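Local atomic coordinates of cytochrome P450 268A2 Cyp268A2 (Mycobacterium marinum, PDB entry 6BLD), a protein that belongs to the cytochrome P450 family of haem proteins and holds its haem within a largely helical fold. Residues V42-P47 with G60-T65; H271-L276 with I396-P401; P280-W285 with R351-R356; F311-A316 with V332-A337. One frame throughout, in Å; residues are numbered along the deposited sequence.

Interaction 1. Residues V42-P47 with G60-T65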
# COMPACT_ATOMS: atom_id res chain seq x y z
N VAL A 42 0.80 -21.95 -8.32
CA VAL A 42 1.28 -21.07 -9.38
C VAL A 42 0.46 -21.41 -10.62
O VAL A 42 0.68 -22.45 -11.26
CB VAL A 42 2.78 -21.23 -9.64
CG1 VAL A 42 3.21 -20.35 -10.80
CG2 VAL A 42 3.57 -20.89 -8.38
N SER A 43 -0.50 -20.55 -10.96
CA SER A 43 -1.45 -20.82 -12.03
C SER A 43 -1.45 -19.69 -13.04
O SER A 43 -1.10 -18.55 -12.73
CB SER A 43 -2.87 -21.02 -11.47
OG SER A 43 -3.25 -19.93 -10.64
N TRP A 44 -1.87 -20.02 -14.26
CA TRP A 44 -1.89 -19.09 -15.38
C TRP A 44 -3.31 -18.58 -15.60
O TRP A 44 -4.26 -19.37 -15.64
CB TRP A 44 -1.36 -19.78 -16.65
CG TRP A 44 -1.29 -18.91 -17.87
CD1 TRP A 44 -2.09 -18.98 -18.97
CD2 TRP A 44 -0.35 -17.86 -18.13
NE1 TRP A 44 -1.72 -18.03 -19.89
CE2 TRP A 44 -0.65 -17.33 -19.40
CE3 TRP A 44 0.71 -17.31 -17.40
CZ2 TRP A 44 0.07 -16.28 -19.96
CZ3 TRP A 44 1.43 -16.27 -17.96
CH2 TRP A 44 1.11 -15.76 -19.23
N HIS A 45 -3.45 -17.27 -15.74
CA HIS A 45 -4.74 -16.61 -15.83
C HIS A 45 -4.71 -15.57 -16.94
O HIS A 45 -3.64 -15.06 -17.29
CB HIS A 45 -5.12 -15.95 -14.50
CG HIS A 45 -5.25 -16.91 -13.36
ND1 HIS A 45 -6.47 -17.33 -12.87
CD2 HIS A 45 -4.31 -17.54 -12.61
CE1 HIS A 45 -6.27 -18.17 -11.88
NE2 HIS A 45 -4.97 -18.32 -11.70
N PRO A 46 -5.87 -15.24 -17.51
CA PRO A 46 -5.93 -14.15 -18.49
C PRO A 46 -5.78 -12.80 -17.81
O PRO A 46 -5.95 -12.69 -16.59
CB PRO A 46 -7.33 -14.31 -19.11
CG PRO A 46 -8.12 -14.98 -18.04
CD PRO A 46 -7.17 -15.91 -17.35
N PRO A 47 -5.47 -11.74 -18.56
CA PRO A 47 -5.27 -10.42 -17.95
C PRO A 47 -6.54 -9.90 -17.29
O PRO A 47 -7.65 -10.40 -17.50
CB PRO A 47 -4.85 -9.53 -19.13
CG PRO A 47 -4.37 -10.48 -20.18
CD PRO A 47 -5.21 -11.71 -20.01
N GLY A 60 -1.50 -12.88 -20.40
CA GLY A 60 -1.99 -13.24 -19.09
C GLY A 60 -0.93 -12.99 -18.03
O GLY A 60 -0.07 -12.13 -18.20
N PHE A 61 -1.02 -13.77 -16.96
CA PHE A 61 -0.10 -13.63 -15.84
C PHE A 61 -0.09 -14.93 -15.04
O PHE A 61 -1.01 -15.74 -15.12
CB PHE A 61 -0.48 -12.45 -14.94
CG PHE A 61 -1.78 -12.64 -14.21
CD1 PHE A 61 -2.98 -12.27 -14.79
CD2 PHE A 61 -1.80 -13.19 -12.93
CE1 PHE A 61 -4.18 -12.44 -14.11
CE2 PHE A 61 -2.99 -13.37 -12.26
CZ PHE A 61 -4.18 -12.99 -12.85
N TRP A 62 0.97 -15.10 -14.26
CA TRP A 62 1.10 -16.20 -13.32
C TRP A 62 0.63 -15.74 -11.94
O TRP A 62 1.11 -14.72 -11.43
CB TRP A 62 2.54 -16.70 -13.24
CG TRP A 62 2.98 -17.49 -14.43
CD1 TRP A 62 3.78 -17.06 -15.45
CD2 TRP A 62 2.67 -18.86 -14.72
NE1 TRP A 62 3.97 -18.07 -16.36
CE2 TRP A 62 3.31 -19.19 -15.93
CE3 TRP A 62 1.92 -19.84 -14.07
CZ2 TRP A 62 3.21 -20.45 -16.51
CZ3 TRP A 62 1.82 -21.09 -14.64
CH2 TRP A 62 2.46 -21.39 -15.85
N ALA A 63 -0.28 -16.49 -11.34
CA ALA A 63 -0.81 -16.17 -10.02
C ALA A 63 0.04 -16.86 -8.96
O ALA A 63 0.16 -18.09 -8.95
CB ALA A 63 -2.27 -16.59 -9.90
N VAL A 64 0.63 -16.07 -8.06
CA VAL A 64 1.47 -16.56 -6.98
C VAL A 64 0.71 -16.35 -5.68
O VAL A 64 0.53 -15.21 -5.23
CB VAL A 64 2.83 -15.86 -6.94
CG1 VAL A 64 3.66 -16.38 -5.78
CG2 VAL A 64 3.56 -16.06 -8.26
N THR A 65 0.27 -17.46 -5.06
CA THR A 65 -0.64 -17.40 -3.93
C THR A 65 -0.03 -17.80 -2.60
O THR A 65 -0.54 -17.39 -1.55
CB THR A 65 -1.86 -18.30 -4.20
OG1 THR A 65 -1.42 -19.62 -4.49
CG2 THR A 65 -2.67 -17.76 -5.37
O HOH W 1 -2.22 -19.87 -8.17

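Interaction 2. Residues H271-L276 with I396-P401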
# COMPACT_ATOMS: atom_id res chain seq x y z
N HIS A 271 -9.00 -0.67 8.80
CA HIS A 271 -9.11 -2.11 9.02
C HIS A 271 -8.78 -2.48 10.46
O HIS A 271 -9.34 -3.44 11.00
CB HIS A 271 -8.19 -2.87 8.06
CG HIS A 271 -8.62 -2.81 6.63
ND1 HIS A 271 -9.86 -3.24 6.21
CD2 HIS A 271 -7.98 -2.39 5.51
CE1 HIS A 271 -9.97 -3.08 4.90
NE2 HIS A 271 -8.84 -2.56 4.46
N GLY A 272 -7.87 -1.73 11.10
CA GLY A 272 -7.48 -2.06 12.46
C GLY A 272 -8.58 -1.80 13.47
O GLY A 272 -8.80 -2.61 14.38
N LEU A 273 -9.29 -0.68 13.33
CA LEU A 273 -10.38 -0.38 14.25
C LEU A 273 -11.49 -1.41 14.13
O LEU A 273 -12.07 -1.83 15.14
CB LEU A 273 -10.92 1.03 13.99
CG LEU A 273 -12.04 1.49 14.93
CD1 LEU A 273 -11.48 1.82 16.31
CD2 LEU A 273 -12.78 2.68 14.34
N LYS A 274 -11.81 -1.83 12.91
CA LYS A 274 -12.82 -2.86 12.71
C LYS A 274 -12.36 -4.20 13.28
O LYS A 274 -13.17 -4.94 13.85
CB LYS A 274 -13.15 -2.99 11.22
CG LYS A 274 -14.15 -4.09 10.90
CD LYS A 274 -15.49 -3.83 11.56
CE LYS A 274 -16.56 -4.77 11.02
NZ LYS A 274 -16.27 -5.18 9.62
N ALA A 275 -11.07 -4.51 13.14
CA ALA A 275 -10.54 -5.75 13.71
C ALA A 275 -10.61 -5.74 15.23
O ALA A 275 -10.95 -6.76 15.85
CB ALA A 275 -9.11 -5.98 13.24
N LEU A 276 -10.30 -4.60 15.85
CA LEU A 276 -10.43 -4.49 17.30
C LEU A 276 -11.89 -4.61 17.73
O LEU A 276 -12.17 -5.13 18.81
CB LEU A 276 -9.84 -3.17 17.78
CG LEU A 276 -8.33 -3.00 17.63
CD1 LEU A 276 -7.88 -1.66 18.17
CD2 LEU A 276 -7.58 -4.14 18.31
N ILE A 396 -14.42 3.14 21.85
CA ILE A 396 -14.63 3.34 20.42
C ILE A 396 -14.89 2.01 19.74
O ILE A 396 -14.29 0.98 20.08
CB ILE A 396 -13.43 4.07 19.79
CG1 ILE A 396 -13.74 4.45 18.33
CG2 ILE A 396 -12.17 3.23 19.86
CD1 ILE A 396 -12.62 5.19 17.64
N GLN A 397 -15.82 2.01 18.78
CA GLN A 397 -16.19 0.82 18.03
C GLN A 397 -16.49 1.22 16.59
O GLN A 397 -17.10 2.26 16.34
CB GLN A 397 -17.41 0.12 18.65
CG GLN A 397 -17.10 -0.67 19.91
CD GLN A 397 -17.51 -2.12 19.80
OE1 GLN A 397 -18.66 -2.43 19.46
NE2 GLN A 397 -16.58 -3.02 20.09
N ALA A 398 -16.06 0.38 15.65
CA ALA A 398 -16.25 0.64 14.24
C ALA A 398 -17.62 0.15 13.78
O ALA A 398 -18.10 -0.90 14.23
CB ALA A 398 -15.16 -0.03 13.41
N GLY A 399 -18.24 0.90 12.88
CA GLY A 399 -19.52 0.55 12.30
C GLY A 399 -19.37 -0.29 11.05
O GLY A 399 -18.40 -1.02 10.87
N ASP A 400 -20.37 -0.18 10.17
CA ASP A 400 -20.37 -0.94 8.93
C ASP A 400 -19.40 -0.31 7.94
O ASP A 400 -19.61 0.83 7.51
CB ASP A 400 -21.77 -0.98 8.33
CG ASP A 400 -22.61 -2.12 8.88
OD1 ASP A 400 -22.03 -3.12 9.34
OD2 ASP A 400 -23.85 -2.00 8.86
N PRO A 401 -18.34 -1.01 7.53
CA PRO A 401 -17.41 -0.44 6.56
C PRO A 401 -17.93 -0.56 5.14
O PRO A 401 -18.66 -1.49 4.79
CB PRO A 401 -16.13 -1.28 6.75
CG PRO A 401 -16.42 -2.23 7.90
CD PRO A 401 -17.90 -2.34 8.00
O HOH W 2 -13.70 -3.89 20.49

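Interaction 3. Residues P280-W285 with R351-R356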
# COMPACT_ATOMS: atom_id res chain seq x y z
N PRO A 280 -13.00 -8.28 20.47
CA PRO A 280 -12.84 -7.52 21.72
C PRO A 280 -11.82 -8.12 22.68
O PRO A 280 -11.14 -7.36 23.39
CB PRO A 280 -14.25 -7.52 22.32
CG PRO A 280 -15.16 -7.77 21.17
CD PRO A 280 -14.41 -8.67 20.24
N SER A 281 -11.70 -9.45 22.73
CA SER A 281 -10.71 -10.05 23.62
C SER A 281 -9.29 -9.72 23.18
O SER A 281 -8.39 -9.66 24.03
CB SER A 281 -10.91 -11.57 23.68
OG SER A 281 -10.30 -12.21 22.57
N GLN A 282 -9.08 -9.50 21.89
CA GLN A 282 -7.76 -9.08 21.42
C GLN A 282 -7.47 -7.64 21.82
O GLN A 282 -6.33 -7.30 22.16
CB GLN A 282 -7.66 -9.25 19.91
CG GLN A 282 -7.69 -10.70 19.45
CD GLN A 282 -6.49 -11.48 19.93
OE1 GLN A 282 -6.62 -12.58 20.48
NE2 GLN A 282 -5.30 -10.92 19.74
N LYS A 283 -8.49 -6.78 21.80
CA LYS A 283 -8.30 -5.40 22.24
C LYS A 283 -8.01 -5.34 23.73
O LYS A 283 -7.13 -4.58 24.17
CB LYS A 283 -9.54 -4.57 21.90
CG LYS A 283 -9.42 -3.10 22.28
CD LYS A 283 -10.79 -2.52 22.61
CE LYS A 283 -11.09 -1.29 21.76
NZ LYS A 283 -12.12 -0.42 22.39
N ALA A 284 -8.73 -6.13 24.53
CA ALA A 284 -8.46 -6.16 25.97
C ALA A 284 -7.08 -6.71 26.27
O ALA A 284 -6.43 -6.28 27.22
CB ALA A 284 -9.53 -6.99 26.68
N TRP A 285 -6.60 -7.67 25.46
CA TRP A 285 -5.25 -8.19 25.64
C TRP A 285 -4.21 -7.11 25.37
O TRP A 285 -3.24 -6.98 26.13
CB TRP A 285 -5.03 -9.39 24.73
CG TRP A 285 -3.63 -9.93 24.74
CD1 TRP A 285 -3.12 -10.85 25.61
CD2 TRP A 285 -2.57 -9.58 23.85
NE1 TRP A 285 -1.80 -11.10 25.31
CE2 TRP A 285 -1.44 -10.33 24.24
CE3 TRP A 285 -2.46 -8.71 22.77
CZ2 TRP A 285 -0.22 -10.23 23.58
CZ3 TRP A 285 -1.25 -8.61 22.11
CH2 TRP A 285 -0.14 -9.37 22.52
N ARG A 351 -8.10 -15.74 12.13
CA ARG A 351 -8.39 -15.16 13.43
C ARG A 351 -7.34 -14.11 13.77
O ARG A 351 -6.15 -14.32 13.53
CB ARG A 351 -8.43 -16.24 14.52
CG ARG A 351 -9.61 -17.19 14.39
CD ARG A 351 -9.66 -18.17 15.56
NE ARG A 351 -9.95 -17.51 16.83
CZ ARG A 351 -11.16 -17.11 17.20
NH1 ARG A 351 -12.20 -17.29 16.40
NH2 ARG A 351 -11.33 -16.53 18.38
N LEU A 352 -7.80 -12.99 14.33
CA LEU A 352 -6.88 -11.94 14.73
C LEU A 352 -6.14 -12.35 16.00
O LEU A 352 -6.77 -12.61 17.03
CB LEU A 352 -7.64 -10.63 14.96
CG LEU A 352 -6.78 -9.38 15.15
CD1 LEU A 352 -6.21 -8.91 13.82
CD2 LEU A 352 -7.58 -8.27 15.82
N ASP A 353 -4.82 -12.43 15.92
CA ASP A 353 -3.97 -12.79 17.05
C ASP A 353 -2.87 -11.73 17.15
O ASP A 353 -1.81 -11.85 16.52
CB ASP A 353 -3.39 -14.19 16.90
CG ASP A 353 -2.57 -14.62 18.10
OD1 ASP A 353 -2.67 -13.97 19.16
OD2 ASP A 353 -1.82 -15.61 17.98
N LEU A 354 -3.12 -10.70 17.96
CA LEU A 354 -2.16 -9.62 18.17
C LEU A 354 -0.90 -10.09 18.90
O LEU A 354 0.05 -9.32 19.01
CB LEU A 354 -2.81 -8.49 18.96
CG LEU A 354 -4.12 -7.93 18.38
CD1 LEU A 354 -4.66 -6.80 19.25
CD2 LEU A 354 -3.92 -7.45 16.95
N SER A 355 -0.88 -11.33 19.40
CA SER A 355 0.29 -11.91 20.03
C SER A 355 1.09 -12.79 19.08
O SER A 355 2.06 -13.42 19.51
CB SER A 355 -0.12 -12.73 21.25
OG SER A 355 -0.64 -13.99 20.87
N ARG A 356 0.71 -12.84 17.80
CA ARG A 356 1.33 -13.77 16.87
C ARG A 356 2.83 -13.52 16.77
O ARG A 356 3.27 -12.43 16.40
CB ARG A 356 0.68 -13.64 15.49
CG ARG A 356 1.04 -14.77 14.53
CD ARG A 356 0.53 -14.50 13.13
NE ARG A 356 -0.91 -14.25 13.11
CZ ARG A 356 -1.83 -15.21 13.12
NH1 ARG A 356 -1.47 -16.48 13.16
NH2 ARG A 356 -3.12 -14.89 13.10

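Interaction 4. Residues F311-A316 with V332-A337. With HEM (protoporphyrin IX containing Fe), chain B; DXJ ((3E,5E)-6,10-dimethylundeca-3,5,9-trien-2-one), chain C.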
# COMPACT_ATOMS: atom_id res chain seq x y z
N PHE A 311 1.07 -6.88 -6.32
CA PHE A 311 2.17 -6.27 -7.05
C PHE A 311 2.71 -7.34 -7.99
O PHE A 311 2.69 -8.53 -7.67
CB PHE A 311 3.28 -5.76 -6.11
CG PHE A 311 3.16 -4.30 -5.77
CD1 PHE A 311 2.80 -3.37 -6.74
CD2 PHE A 311 3.42 -3.85 -4.49
CE1 PHE A 311 2.69 -2.02 -6.42
CE2 PHE A 311 3.31 -2.51 -4.17
CZ PHE A 311 2.95 -1.59 -5.13
N ARG A 312 3.18 -6.91 -9.15
CA ARG A 312 3.59 -7.86 -10.17
C ARG A 312 5.05 -7.65 -10.55
O ARG A 312 5.67 -6.63 -10.21
CB ARG A 312 2.70 -7.75 -11.42
CG ARG A 312 3.12 -6.65 -12.37
CD ARG A 312 2.79 -7.00 -13.81
NE ARG A 312 2.60 -5.79 -14.60
CZ ARG A 312 3.48 -5.32 -15.48
NH1 ARG A 312 4.62 -5.95 -15.68
NH2 ARG A 312 3.21 -4.21 -16.15
N ARG A 313 5.60 -8.64 -11.24
CA ARG A 313 6.95 -8.60 -11.77
C ARG A 313 6.94 -9.16 -13.18
O ARG A 313 5.95 -9.76 -13.63
CB ARG A 313 7.94 -9.38 -10.89
CG ARG A 313 7.99 -8.94 -9.43
CD ARG A 313 8.80 -7.67 -9.26
NE ARG A 313 9.08 -7.36 -7.86
CZ ARG A 313 8.34 -6.53 -7.13
NH1 ARG A 313 7.28 -5.94 -7.65
NH2 ARG A 313 8.66 -6.31 -5.86
N THR A 314 8.05 -8.97 -13.89
CA THR A 314 8.25 -9.54 -15.22
C THR A 314 9.48 -10.43 -15.19
O THR A 314 10.55 -10.00 -14.75
CB THR A 314 8.41 -8.44 -16.28
OG1 THR A 314 7.37 -7.47 -16.14
CG2 THR A 314 8.34 -9.04 -17.68
N ALA A 315 9.33 -11.66 -15.66
CA ALA A 315 10.44 -12.61 -15.63
C ALA A 315 11.49 -12.23 -16.67
O ALA A 315 11.16 -12.01 -17.84
CB ALA A 315 9.93 -14.03 -15.88
N ALA A 316 12.74 -12.14 -16.24
CA ALA A 316 13.84 -11.88 -17.16
C ALA A 316 14.38 -13.15 -17.80
O ALA A 316 15.04 -13.07 -18.84
CB ALA A 316 14.98 -11.15 -16.43
N VAL A 332 4.22 -11.97 -13.55
CA VAL A 332 4.12 -12.77 -12.33
C VAL A 332 3.53 -11.88 -11.24
O VAL A 332 4.15 -10.90 -10.84
CB VAL A 332 5.49 -13.32 -11.90
CG1 VAL A 332 5.37 -14.08 -10.60
CG2 VAL A 332 6.07 -14.21 -13.00
N VAL A 333 2.34 -12.23 -10.77
CA VAL A 333 1.58 -11.39 -9.85
C VAL A 333 1.59 -12.02 -8.46
O VAL A 333 1.28 -13.21 -8.31
CB VAL A 333 0.13 -11.19 -10.34
CG1 VAL A 333 -0.66 -10.35 -9.34
CG2 VAL A 333 0.14 -10.53 -11.71
N MET A 334 1.94 -11.22 -7.46
CA MET A 334 1.98 -11.65 -6.07
C MET A 334 0.70 -11.21 -5.37
O MET A 334 0.35 -10.02 -5.40
CB MET A 334 3.19 -11.05 -5.37
CG MET A 334 4.52 -11.51 -5.93
SD MET A 334 5.90 -10.99 -4.90
CE MET A 334 6.58 -9.63 -5.80
N PHE A 335 -0.01 -12.16 -4.77
CA PHE A 335 -1.27 -11.88 -4.08
C PHE A 335 -1.00 -11.90 -2.58
O PHE A 335 -1.08 -12.94 -1.93
CB PHE A 335 -2.34 -12.88 -4.50
CG PHE A 335 -2.79 -12.72 -5.92
CD1 PHE A 335 -3.77 -11.80 -6.25
CD2 PHE A 335 -2.21 -13.47 -6.93
CE1 PHE A 335 -4.18 -11.64 -7.57
CE2 PHE A 335 -2.62 -13.32 -8.25
CZ PHE A 335 -3.61 -12.40 -8.57
N TYR A 336 -0.69 -10.72 -2.04
CA TYR A 336 -0.26 -10.62 -0.64
C TYR A 336 -1.35 -11.06 0.33
O TYR A 336 -1.05 -11.61 1.39
CB TYR A 336 0.18 -9.19 -0.33
CG TYR A 336 1.30 -8.69 -1.21
CD1 TYR A 336 1.14 -7.54 -1.98
CD2 TYR A 336 2.52 -9.35 -1.26
CE1 TYR A 336 2.17 -7.07 -2.78
CE2 TYR A 336 3.55 -8.88 -2.05
CZ TYR A 336 3.37 -7.75 -2.80
OH TYR A 336 4.40 -7.28 -3.59
N ALA A 337 -2.62 -10.81 -0.01
CA ALA A 337 -3.71 -11.26 0.85
C ALA A 337 -3.78 -12.78 0.92
O ALA A 337 -4.13 -13.34 1.96
CB ALA A 337 -5.04 -10.69 0.37
CHA HEM B . 7.05 -0.08 -1.13
CHB HEM B . 6.68 4.30 0.93
CHC HEM B . 3.61 2.49 4.23
CHD HEM B . 3.36 -1.60 1.61
C1A HEM B . 7.23 1.26 -0.86
C2A HEM B . 8.08 2.18 -1.59
C3A HEM B . 7.98 3.38 -1.02
C4A HEM B . 7.06 3.28 0.09
CMA HEM B . 8.73 4.66 -1.47
CAA HEM B . 8.97 1.82 -2.80
CBA HEM B . 10.27 1.21 -2.29
CGA HEM B . 11.08 0.68 -3.45
O1A HEM B . 12.31 0.46 -3.27
O2A HEM B . 10.50 0.47 -4.55
C1B HEM B . 5.87 4.18 2.04
C2B HEM B . 5.66 5.20 3.04
C3B HEM B . 4.82 4.72 3.96
C4B HEM B . 4.46 3.36 3.57
CMB HEM B . 6.29 6.61 3.05
CAB HEM B . 4.36 5.56 5.18
CBB HEM B . 3.62 5.06 6.16
C1C HEM B . 3.28 1.21 3.81
C2C HEM B . 2.40 0.28 4.50
C3C HEM B . 2.33 -0.84 3.76
C4C HEM B . 3.17 -0.66 2.60
CMC HEM B . 1.69 0.60 5.84
CAC HEM B . 1.56 -2.16 4.02
CBC HEM B . 0.98 -2.47 5.18
C1D HEM B . 4.34 -1.57 0.64
C2D HEM B . 4.64 -2.61 -0.31
C3D HEM B . 5.66 -2.20 -1.07
C4D HEM B . 6.04 -0.87 -0.62
CMD HEM B . 3.91 -3.97 -0.42
CAD HEM B . 6.33 -2.99 -2.22
CBD HEM B . 7.28 -4.02 -1.63
CGD HEM B . 7.91 -4.86 -2.72
O1D HEM B . 8.68 -5.79 -2.38
O2D HEM B . 7.64 -4.59 -3.92
NA HEM B . 6.62 1.97 0.16
NB HEM B . 5.13 3.07 2.40
NC HEM B . 3.72 0.60 2.65
ND HEM B . 5.21 -0.52 0.43
FE HEM B . 5.34 1.19 1.55
C10 DXJ C . -0.21 4.84 -8.78
C13 DXJ C . -3.02 5.26 -11.35
C01 DXJ C . 3.18 0.64 -2.13
C02 DXJ C . 2.26 1.53 -2.97
C03 DXJ C . 2.76 2.22 -3.97
C04 DXJ C . 0.77 1.61 -2.64
C05 DXJ C . 1.87 3.12 -4.82
C06 DXJ C . 2.10 2.91 -6.32
C07 DXJ C . 1.48 4.01 -7.18
C08 DXJ C . 0.42 3.75 -7.92
C09 DXJ C . 2.10 5.40 -7.19
C11 DXJ C . -1.10 4.51 -9.69
C12 DXJ C . -1.75 5.58 -10.58
O14 DXJ C . -1.25 6.65 -10.66

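Interaction 1. Residues V42-P47 with G60-T65
W44 and W62 meet edge to face on one side of an antiparallel pair of strands, 42-45 and 61-64. The six-membered ring of W44 turns its edge, CE3 and CZ3, toward the face of the W62 pyrrole ring, with centroids 4.6 Å apart and planes at 61°. W44 has CG anti to its backbone N (chi1 -178°), and its CB sits over the six-membered ring of W62 as a CH-pi contact. V42 CG1 also packs on W62, 3.6 Å from CE3; compact branched and broad aromatic groups thus fill this layer together. On the other face H45 CB lies over the F61 ring, while A63, being small, leaves room for the S43 and H45 side chains beside its CB. There S43 OG and H45 NE2 share a 2.6 Å hydrogen bond, and a water also bonds S43 OG. The backbones are joined at two hydrogen-bonded pairs, S43 with A63 and H45 with F61; A63 N to S43 O is a short 2.6 Å. G60 suits its tight place, since its CA comes within 3.0 Å of H45 O where a CB would collide. Packing slackens at the partly exposed prolines: P46 barely takes part apart from its carbonyl, and P47 lays CG and CD against G60, CD 3.7 Å from G60 CA. In the five-stranded sheet known as beta1 in cytochromes P450, strand 42-45 is outermost and 61-64 runs parallel to 331-335; helices 26-39 and 67-75 pack alongside, and E330 takes the indole N-H of W62.

Interaction 2. Residues H271-L276 with I396-P401
L273 and A398 form the heart of this contact between a helix and a short strand, with K274 closing one flank. L273 sends its isobutyl group toward the strand, CG anti to the backbone N (chi1 -178°), and divides its two methyls between two partners. CD2 lies 3.7 Å from A398 CB, whereas CD1 reaches I396 CD1 at 3.8 Å, the leucine and isoleucine side chains crossing at about a right angle. Branched aliphatic groups suit this buried corner, which F153 also lines. A398 faces the helix with a single methyl, small enough for the backbones to approach closely: its CB is 3.7 Å from K274 CA. The helix concerned, 247-278, corresponds to the long central helix that runs through the core of P450s, and about two turns earlier it carries T264 of the ligand pocket; near its C-terminal end it rests here on a strand that pairs with 411-418. T277, one turn beyond L273, uses its hydroxyl to hydrogen-bond A398 N and L273 O, so the helix end and the strand are linked by polar contacts as well. K274 behaves differently from its neighbour. Its chain bends at chi2 (62°) and again at chi4, and it passes across the P401 ring at about a right angle. NZ comes 3.4 Å from P401 CG and CE lies beside the same ring, so the aliphatic chain packs on the proline; NZ also has a long, weak ion pair with D278. Beside the packed residues a water donates to L276 O and accepts a weak hydrogen bond from Q397 NE2.

Interaction 3. Residues P280-W285 with R351-R356
W285 and L354 lie alongside each other with their side chains pointing opposite ways, the benzo edge of the indole meeting the base of the leucine. CZ3 of W285 lies 3.5 Å from L354 CB, and CZ2 touches S355 CB at 3.4 Å, the serine carbon approaching the ring obliquely. With CG anti to its own backbone N (chi1 175°), the tryptophan leaves the helix toward the loop, where its broad ring spans two successive residues. The side chain of Q282, a turn earlier, passes that of L354 in the same opposed sense. Its CB is 3.9 Å from L354 CD1, and that methyl also presses on the helix backbone, 3.4 Å from Q282 O. CG of the glutamine passes 3.2 Å from L352 O, and the bend at chi2 (-65°) brings CD beside the same carbonyl. The amide end thus reaches the backbone of L352 and L354, where a polar group suits a place beside main-chain polar atoms. The loop is shaped from within by D353: OD1 accepts from S355 N, met from above the carboxylate plane, to make an Asx turn, and from S355 OG at 2.7 Å near that plane. The short aspartate is the right length for this, and the same residues start a type I turn ending at R356. R356 in turn forms a salt bridge with E300, the glutamate of the P450 ExxR motif in helix 290-305. That helix backs the contact, T296 bonding L354 O and A297 and W304 packing on L354 and L352, while helix 247-278 covers the leucines from A275 and L276.

Interaction 4. Residues F311-A316 with V332-A337
R313 is bonded through its backbone to V332 in both directions, R313 N to V332 O at 2.7 Å and V332 N to R313 O at 2.8 Å, and its side chain serves the haem. NH2 donates to haem propionate O2D at 2.8 Å and 159°, with the acceptor at the edge of the guanidinium plane, while NH1 donates to R312 O. This second bond limits the rotation of the planar group. Two residues back, at the next hydrogen-bonded pair, M334 N bonds F311 O at 2.8 Å; the return bond is weak. M334 CE sits over the centre of the guanidinium face, 3.8 Å from R313 CZ, the unbranched, flexible methionine laying its terminal methyl over the flat cation. Y336, just past the strand end, brings OH to 3.1 Å from F311 CB at the rim of the F311 ring. F311 CE2 reaches haem CAD, and CZ lies 3.7 Å from C01 of (3E,5E)-6,10-dimethylundeca-3,5,9-trien-2-one. Propionate charge is met by a buried arginine, with H110, R114 and H370 as further haem partners; the pairing probably offsets the cost of burying both charges beside an apolar pocket wall.

In the fold
From the N terminus, interaction 1 comes first and closes a short loop of twelve residues between neighbouring strands. After it, interaction 2 opens at the C-terminal part of helix 247-278 and shuts only near the end of the chain, bringing strand 397-398 back. Within that long excursion interaction 3 joins helix 280-288 to the loop 351-356, and interaction 4, a fifteen-residue excursion, falls inside both. Interactions 2 and 3 touch each other through L276 and L354. Interactions 1 and 4 share one sheet, joined by backbone bonds between 61-64 and 331-335, and lie well apart from the helical pair: the centres of interactions 2 and 4 are about 30 Å apart.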